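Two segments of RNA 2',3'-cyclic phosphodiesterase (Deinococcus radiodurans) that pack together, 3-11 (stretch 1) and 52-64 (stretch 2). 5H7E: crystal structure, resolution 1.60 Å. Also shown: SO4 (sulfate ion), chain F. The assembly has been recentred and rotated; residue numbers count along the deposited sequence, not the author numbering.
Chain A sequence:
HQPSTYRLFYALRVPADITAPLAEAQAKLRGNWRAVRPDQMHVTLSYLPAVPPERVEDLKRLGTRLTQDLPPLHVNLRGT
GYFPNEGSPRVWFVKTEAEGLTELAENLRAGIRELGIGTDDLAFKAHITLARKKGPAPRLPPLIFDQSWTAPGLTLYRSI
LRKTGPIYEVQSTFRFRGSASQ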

ATOM      1  N   PRO A   3     -19.666 -12.363 -14.496  1.00 43.65           N
ATOM      2  CA  PRO A   3     -18.690 -13.245 -13.836  1.00 43.40           C
ATOM      3  C   PRO A   3     -17.994 -12.557 -12.665  1.00 42.81           C
ATOM      4  O   PRO A   3     -17.604 -11.389 -12.734  1.00 38.31           O
ATOM      5  N   SER A   4     -17.835 -13.287 -11.569  1.00 40.81           N
ATOM      6  CA  SER A   4     -17.275 -12.646 -10.388  1.00 37.26           C
ATOM      7  C   SER A   4     -15.826 -12.219 -10.635  1.00 34.75           C
ATOM      8  O   SER A   4     -15.098 -12.786 -11.462  1.00 40.83           O
ATOM      9  N   THR A   5     -15.435 -11.168  -9.943  1.00 33.17           N
ATOM     10  CA  THR A   5     -14.097 -10.612 -10.035  1.00 30.90           C
ATOM     11  C   THR A   5     -13.549 -10.507  -8.625  1.00 31.70           C
ATOM     12  O   THR A   5     -14.298 -10.561  -7.647  1.00 34.99           O
ATOM     13  N   TYR A   6     -12.245 -10.282  -8.538  1.00 27.51           N
ATOM     14  CA  TYR A   6     -11.527 -10.054  -7.296  1.00 27.27           C
ATOM     15  C   TYR A   6     -11.089  -8.600  -7.193  1.00 29.56           C
ATOM     16  O   TYR A   6     -10.682  -7.999  -8.181  1.00 27.96           O
ATOM     17  N   ARG A   7     -11.033  -8.074  -5.958  1.00 27.11           N
ATOM     18  CA  ARG A   7     -10.383  -6.790  -5.681  1.00 25.68           C
ATOM     19  C   ARG A   7      -8.985  -7.106  -5.213  1.00 29.08           C
ATOM     20  O   ARG A   7      -8.817  -7.753  -4.164  1.00 27.21           O
ATOM     21  N   LEU A   8      -7.986  -6.692  -6.006  1.00 21.41           N
ATOM     22  CA  LEU A   8      -6.621  -7.074  -5.701  1.00 21.84           C
ATOM     23  C   LEU A   8      -5.788  -5.814  -5.560  1.00 19.59           C
ATOM     24  O   LEU A   8      -6.145  -4.748  -6.062  1.00 21.62           O
ATOM     25  N   PHE A   9      -4.661  -5.935  -4.853  1.00 19.83           N
ATOM     26  CA  PHE A   9      -3.727  -4.815  -4.876  1.00 19.17           C
ATOM     27  C   PHE A   9      -2.335  -5.336  -4.589  1.00 18.61           C
ATOM     28  O   PHE A   9      -2.172  -6.368  -3.953  1.00 19.41           O
ATOM     29  N   TYR A  10      -1.339  -4.663  -5.171  1.00 18.11           N
ATOM     30  CA  TYR A  10       0.062  -4.960  -4.892  1.00 17.44           C
ATOM     31  C   TYR A  10       0.541  -3.997  -3.828  1.00 16.83           C
ATOM     32  O   TYR A  10       0.227  -2.806  -3.909  1.00 19.34           O
ATOM     33  N   ALA A  11       1.206  -4.527  -2.810  1.00 18.65           N
ATOM     34  CA  ALA A  11       1.637  -3.618  -1.740  1.00 18.12           C
ATOM     35  C   ALA A  11       2.879  -4.196  -1.094  1.00 16.42           C
ATOM     36  O   ALA A  11       3.155  -5.395  -1.176  1.00 19.23           O
ATOM     37  N   PRO A  52     -10.774 -10.467 -13.196  1.00 28.44           N
ATOM     38  CA  PRO A  52     -11.320 -11.800 -13.415  1.00 32.07           C
ATOM     39  C   PRO A  52     -10.351 -12.839 -12.880  1.00 32.83           C
ATOM     40  O   PRO A  52      -9.137 -12.724 -13.071  1.00 29.74           O
ATOM     41  N   PRO A  53     -10.835 -13.862 -12.166  1.00 33.84           N
ATOM     42  CA  PRO A  53      -9.887 -14.798 -11.509  1.00 34.29           C
ATOM     43  C   PRO A  53      -8.933 -15.473 -12.492  1.00 33.98           C
ATOM     44  O   PRO A  53      -7.780 -15.763 -12.140  1.00 37.61           O
ATOM     45  N   GLU A  54      -9.338 -15.629 -13.744  1.00 35.07           N
ATOM     46  CA  GLU A  54      -8.456 -16.248 -14.727  1.00 38.49           C
ATOM     47  C   GLU A  54      -7.247 -15.385 -15.070  1.00 36.08           C
ATOM     48  O   GLU A  54      -6.317 -15.879 -15.714  1.00 41.13           O
ATOM     49  N   ARG A  55      -7.217 -14.125 -14.639  1.00 32.66           N
ATOM     50  CA  ARG A  55      -6.083 -13.256 -14.915  1.00 31.86           C
ATOM     51  C   ARG A  55      -5.068 -13.242 -13.790  1.00 28.94           C
ATOM     52  O   ARG A  55      -4.037 -12.588 -13.935  1.00 32.38           O
ATOM     53  N   VAL A  56      -5.333 -13.936 -12.683  1.00 31.32           N
ATOM     54  CA  VAL A  56      -4.455 -13.825 -11.527  1.00 29.25           C
ATOM     55  C   VAL A  56      -3.079 -14.402 -11.829  1.00 30.92           C
ATOM     56  O   VAL A  56      -2.063 -13.869 -11.386  1.00 29.39           O
ATOM     57  N   GLU A  57      -3.015 -15.505 -12.576  1.00 34.82           N
ATOM     58  CA  GLU A  57      -1.702 -16.046 -12.906  1.00 32.22           C
ATOM     59  C   GLU A  57      -0.861 -15.060 -13.697  1.00 30.06           C
ATOM     60  O   GLU A  57       0.343 -14.944 -13.442  1.00 33.22           O
ATOM     61  N   ASP A  58      -1.456 -14.293 -14.629  1.00 30.38           N
ATOM     62  CA  ASP A  58      -0.663 -13.250 -15.305  1.00 28.68           C
ATOM     63  C   ASP A  58      -0.122 -12.233 -14.319  1.00 26.24           C
ATOM     64  O   ASP A  58       1.006 -11.755 -14.474  1.00 28.41           O
ATOM     65  N   LEU A  59      -0.937 -11.850 -13.336  1.00 26.34           N
ATOM     66  CA  LEU A  59      -0.489 -10.871 -12.353  1.00 25.93           C
ATOM     67  C   LEU A  59       0.631 -11.432 -11.491  1.00 22.82           C
ATOM     68  O   LEU A  59       1.505 -10.678 -11.025  1.00 24.21           O
ATOM     69  N   LYS A  60       0.591 -12.734 -11.208  1.00 28.87           N
ATOM     70  CA  LYS A  60       1.653 -13.367 -10.433  1.00 24.35           C
ATOM     71  C   LYS A  60       2.945 -13.416 -11.233  1.00 26.65           C
ATOM     72  O   LYS A  60       4.023 -13.178 -10.691  1.00 27.10           O
ATOM     73  N   ARG A  61       2.853 -13.741 -12.515  1.00 28.04           N
ATOM     74  CA  ARG A  61       4.033 -13.729 -13.370  1.00 29.37           C
ATOM     75  C   ARG A  61       4.629 -12.328 -13.447  1.00 29.68           C
ATOM     76  O   ARG A  61       5.852 -12.174 -13.494  1.00 29.61           O
ATOM     77  N   LEU A  62       3.770 -11.306 -13.548  1.00 25.06           N
ATOM     78  CA  LEU A  62       4.262  -9.925 -13.576  1.00 24.99           C
ATOM     79  C   LEU A  62       4.979  -9.566 -12.281  1.00 25.85           C
ATOM     80  O   LEU A  62       6.075  -8.985 -12.310  1.00 24.45           O
ATOM     81  N   GLY A  63       4.416  -9.951 -11.139  1.00 24.55           N
ATOM     82  CA  GLY A  63       5.073  -9.662  -9.868  1.00 23.06           C
ATOM     83  C   GLY A  63       6.433 -10.328  -9.770  1.00 25.12           C
ATOM     84  O   GLY A  63       7.415  -9.699  -9.372  1.00 24.04           O
ATOM     85  N   THR A  64       6.537 -11.580 -10.233  1.00 24.58           N
ATOM     86  CA  THR A  64       7.823 -12.260 -10.185  1.00 23.31           C
ATOM     87  C   THR A  64       8.839 -11.581 -11.099  1.00 25.32           C
ATOM     88  O   THR A  64       9.990 -11.374 -10.701  1.00 28.91           O
TER

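Leu8 sits at the apolar centre of a contact that shows how a strand and a helix mesh. It adopts the m,t rotamer (chi1 -57°, chi2 178°). Its CD1 approaches CD1 of Leu59 at 3.8 Å and CG2 of Val56 at 4.1 Å, so one methyl touches two successive turns of the helix. Leu59 is also m,t, and Val56 is t. The same Val56 CG2 lies 3.9 Å from CD2 of Tyr6, near the plane of that ring and at its edge.

When a strand and a helix run side by side, alternation along the strand and the helical repeat together decide which side chains meet. Strand 6-11 and helix 56-64 point almost the same way, 4° apart, with their axes 11.3 Å from each other at closest approach. Every second strand residue, Tyr6, Leu8 and Tyr10, directs its CA-to-CB bond toward the helix, while Arg7, Phe9 and Ala11 are out of its reach. On the helix, Val56, Leu59 and Leu62, three residues apart, with Gly63 four after Leu59, lie on the side that faces the strand.

Tyr6 (chi1 -65°, m) carries the apolar contact onward to the 3-10 segment that precedes the helix. Pro53 covers one face of its ring: Pro53 CG is 4.0 Å from the centroid and 19° off the normal, a CH-pi contact, and Pro53 CB comes within 3.7 Å of Tyr6 CE2. A proline suits this role because its ring presents a compact set of CH groups to the aromatic face. Further out, the carbonyl oxygen Ser4 O lies 3.2 Å from the ring carbon Pro53 CD, and Thr5 CG2 lies 4.0 Å from Pro52 N.

At the other end, Tyr10 (chi1 -73°, m) is buried and brings a hydroxyl to the helix backbone. Its OH donates a hydrogen bond to Leu59 O at 2.7 Å, the one hydrogen bond between the stretches. Leu59 O also accepts from Gly63 N at 3.0 Å, so the tyrosine joins an existing helical bond without displacing it. Leu62 (t,p) brings CD2 to 4.0 Å from Tyr10 OH. Gly63 has no side chain, and an ideal CB there would sit only 3.6 Å from Tyr10 CE1.

The charged groups lie outside this contact. Asp58 forms salt bridges through OD2 to Arg55 NH1 (2.9 Å) and through OD1 to Arg61 NH1 (2.7 Å). At the exposed Thr64, OG1 is 3.0 Å from O2 of a sulfate ion, probably from the crystallisation liquor.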

ATOM      1  CB  PRO A   3     -17.704 -13.591 -14.952  1.00 44.15           C
ATOM      2  CG  PRO A   3     -18.431 -13.359 -16.215  1.00 50.88           C
ATOM      3  CD  PRO A   3     -19.522 -12.366 -15.966  1.00 48.88           C
ATOM      4  CB  SER A   4     -17.346 -13.564  -9.171  1.00 63.96           C
ATOM      5  OG  SER A   4     -16.556 -14.718  -9.366  1.00 72.52           O
ATOM      6  CB  THR A   5     -14.084  -9.224 -10.681  1.00 35.41           C
ATOM      7  OG1 THR A   5     -15.000  -8.375  -9.984  1.00 34.57           O
ATOM      8  CG2 THR A   5     -14.502  -9.292 -12.186  1.00 33.28           C
ATOM      9  CB  TYR A   6     -10.260 -10.915  -7.225  1.00 29.08           C
ATOM     10  CG  TYR A   6     -10.478 -12.415  -7.182  1.00 31.28           C
ATOM     11  CD1 TYR A   6     -11.670 -12.960  -6.758  1.00 39.14           C
ATOM     12  CD2 TYR A   6      -9.454 -13.283  -7.556  1.00 37.83           C
ATOM     13  CE1 TYR A   6     -11.839 -14.322  -6.704  1.00 43.17           C
ATOM     14  CE2 TYR A   6      -9.621 -14.664  -7.492  1.00 41.44           C
ATOM     15  CZ  TYR A   6     -10.805 -15.169  -7.065  1.00 47.73           C
ATOM     16  OH  TYR A   6     -10.978 -16.541  -7.017  1.00 45.73           O
ATOM     17  CB  ARG A   7     -11.087  -5.971  -4.594  1.00 31.14           C
ATOM     18  CG  ARG A   7     -12.536  -5.681  -4.853  1.00 37.93           C
ATOM     19  CD  ARG A   7     -13.132  -4.828  -3.727  1.00 45.11           C
ATOM     20  NE  ARG A   7     -14.513  -4.492  -4.037  1.00 60.40           N
ATOM     21  CZ  ARG A   7     -15.152  -3.451  -3.518  1.00 68.89           C
ATOM     22  NH1 ARG A   7     -14.519  -2.652  -2.661  1.00 71.00           N
ATOM     23  NH2 ARG A   7     -16.414  -3.203  -3.858  1.00 65.08           N
ATOM     24  CB  LEU A   8      -5.971  -7.928  -6.785  1.00 22.48           C
ATOM     25  CG  LEU A   8      -6.749  -9.212  -7.108  1.00 23.10           C
ATOM     26  CD1 LEU A   8      -6.020  -9.955  -8.248  1.00 27.16           C
ATOM     27  CD2 LEU A   8      -6.860 -10.137  -5.896  1.00 27.34           C
ATOM     28  CB  PHE A   9      -4.112  -3.674  -3.891  1.00 22.41           C
ATOM     29  CG  PHE A   9      -4.214  -4.099  -2.450  1.00 19.97           C
ATOM     30  CD1 PHE A   9      -5.384  -4.694  -1.961  1.00 22.94           C
ATOM     31  CD2 PHE A   9      -3.157  -3.829  -1.576  1.00 23.15           C
ATOM     32  CE1 PHE A   9      -5.496  -5.051  -0.617  1.00 25.64           C
ATOM     33  CE2 PHE A   9      -3.259  -4.176  -0.233  1.00 21.23           C
ATOM     34  CZ  PHE A   9      -4.408  -4.775   0.265  1.00 21.70           C
ATOM     35  CB  TYR A  10       0.905  -4.738  -6.119  1.00 19.32           C
ATOM     36  CG  TYR A  10       0.782  -5.757  -7.256  1.00 20.53           C
ATOM     37  CD1 TYR A  10       1.572  -6.881  -7.297  1.00 19.48           C
ATOM     38  CD2 TYR A  10      -0.079  -5.500  -8.299  1.00 21.83           C
ATOM     39  CE1 TYR A  10       1.516  -7.786  -8.422  1.00 17.78           C
ATOM     40  CE2 TYR A  10      -0.162  -6.360  -9.380  1.00 25.09           C
ATOM     41  CZ  TYR A  10       0.657  -7.456  -9.444  1.00 22.27           C
ATOM     42  OH  TYR A  10       0.543  -8.244 -10.586  1.00 22.56           O
ATOM     43  CB  ALA A  11       0.536  -3.454  -0.690  1.00 16.83           C
ATOM     44  CB  PRO A  52     -11.472 -11.880 -14.944  1.00 33.73           C
ATOM     45  CG  PRO A  52     -11.384 -10.433 -15.447  1.00 34.29           C
ATOM     46  CD  PRO A  52     -10.512  -9.731 -14.455  1.00 29.90           C
ATOM     47  CB  PRO A  53     -10.817 -15.816 -10.817  1.00 41.33           C
ATOM     48  CG  PRO A  53     -12.085 -15.064 -10.595  1.00 45.88           C
ATOM     49  CD  PRO A  53     -12.233 -14.102 -11.777  1.00 37.94           C
ATOM     50  CB  GLU A  54      -9.239 -16.577 -16.005  1.00 48.06           C
ATOM     51  CG  GLU A  54     -10.037 -15.391 -16.541  1.00 54.82           C
ATOM     52  CD  GLU A  54     -11.514 -15.378 -16.088  1.00 62.28           C
ATOM     53  OE1 GLU A  54     -12.362 -15.023 -16.946  1.00 71.92           O
ATOM     54  OE2 GLU A  54     -11.830 -15.702 -14.900  1.00 48.48           O
ATOM     55  CB  ARG A  55      -6.543 -11.812 -15.177  1.00 31.74           C
ATOM     56  CG  ARG A  55      -7.495 -11.643 -16.392  1.00 38.27           C
ATOM     57  CD  ARG A  55      -7.019 -12.398 -17.646  1.00 38.48           C
ATOM     58  NE  ARG A  55      -5.685 -12.004 -18.103  1.00 37.93           N
ATOM     59  CZ  ARG A  55      -5.416 -10.872 -18.745  1.00 39.12           C
ATOM     60  NH1 ARG A  55      -4.160 -10.596 -19.130  1.00 34.49           N
ATOM     61  NH2 ARG A  55      -6.401 -10.010 -19.012  1.00 37.37           N
ATOM     62  CB  VAL A  56      -5.090 -14.491 -10.303  1.00 32.96           C
ATOM     63  CG1 VAL A  56      -4.105 -14.510  -9.142  1.00 37.97           C
ATOM     64  CG2 VAL A  56      -6.367 -13.732  -9.913  1.00 34.60           C
ATOM     65  CB  GLU A  57      -1.840 -17.378 -13.653  1.00 37.21           C
ATOM     66  CG  GLU A  57      -0.522 -18.136 -13.752  1.00 42.32           C
ATOM     67  CD  GLU A  57       0.063 -18.489 -12.383  1.00 60.69           C
ATOM     68  OE1 GLU A  57      -0.713 -18.702 -11.421  1.00 64.40           O
ATOM     69  OE2 GLU A  57       1.307 -18.554 -12.272  1.00 73.31           O
ATOM     70  CB  ASP A  58      -1.470 -12.503 -16.367  1.00 30.02           C
ATOM     71  CG  ASP A  58      -1.786 -13.371 -17.594  1.00 43.71           C
ATOM     72  OD1 ASP A  58      -1.073 -14.379 -17.847  1.00 39.62           O
ATOM     73  OD2 ASP A  58      -2.750 -13.005 -18.318  1.00 43.52           O
ATOM     74  CB  LEU A  59      -1.660 -10.445 -11.455  1.00 24.89           C
ATOM     75  CG  LEU A  59      -2.716  -9.642 -12.225  1.00 26.70           C
ATOM     76  CD1 LEU A  59      -3.920  -9.398 -11.307  1.00 28.79           C
ATOM     77  CD2 LEU A  59      -2.190  -8.242 -12.679  1.00 24.11           C
ATOM     78  CB  LYS A  60       1.231 -14.781 -10.002  1.00 28.12           C
ATOM     79  CG  LYS A  60       0.254 -14.748  -8.832  1.00 30.60           C
ATOM     80  CD  LYS A  60      -0.399 -16.099  -8.548  1.00 35.54           C
ATOM     81  CE  LYS A  60       0.604 -17.137  -8.099  1.00 55.03           C
ATOM     82  NZ  LYS A  60      -0.073 -18.443  -7.734  1.00 58.88           N
ATOM     83  CB  ARG A  61       3.665 -14.231 -14.761  1.00 32.27           C
ATOM     84  CG  ARG A  61       3.367 -15.687 -14.812  1.00 37.66           C
ATOM     85  CD  ARG A  61       3.185 -16.129 -16.290  1.00 38.98           C
ATOM     86  NE  ARG A  61       2.494 -17.413 -16.409  1.00 63.48           N
ATOM     87  CZ  ARG A  61       1.222 -17.574 -16.785  1.00 66.66           C
ATOM     88  NH1 ARG A  61       0.454 -16.533 -17.101  1.00 68.50           N
ATOM     89  NH2 ARG A  61       0.712 -18.796 -16.848  1.00 71.38           N
ATOM     90  CB  LEU A  62       3.092  -8.975 -13.845  1.00 23.57           C
ATOM     91  CG  LEU A  62       3.457  -7.477 -13.807  1.00 25.44           C
ATOM     92  CD1 LEU A  62       4.426  -7.124 -14.976  1.00 26.02           C
ATOM     93  CD2 LEU A  62       2.128  -6.765 -13.940  1.00 27.98           C
ATOM     94  CB  THR A  64       7.609 -13.730 -10.590  1.00 28.77           C
ATOM     95  OG1 THR A  64       6.804 -14.361  -9.590  1.00 29.78           O
ATOM     96  CG2 THR A  64       8.926 -14.462 -10.689  1.00 30.09           C
TER
HETATM   97  S   SO4 F 305       9.114 -15.260  -6.589  1.00 45.51           S
HETATM   98  O1  SO4 F 305       8.121 -16.312  -6.880  1.00 46.14           O
HETATM   99  O2  SO4 F 305       8.593 -14.078  -7.254  1.00 51.52           O
HETATM  100  O3  SO4 F 305      10.421 -15.590  -7.175  1.00 53.09           O
HETATM  101  O4  SO4 F 305       9.297 -15.132  -5.132  1.00 35.98           O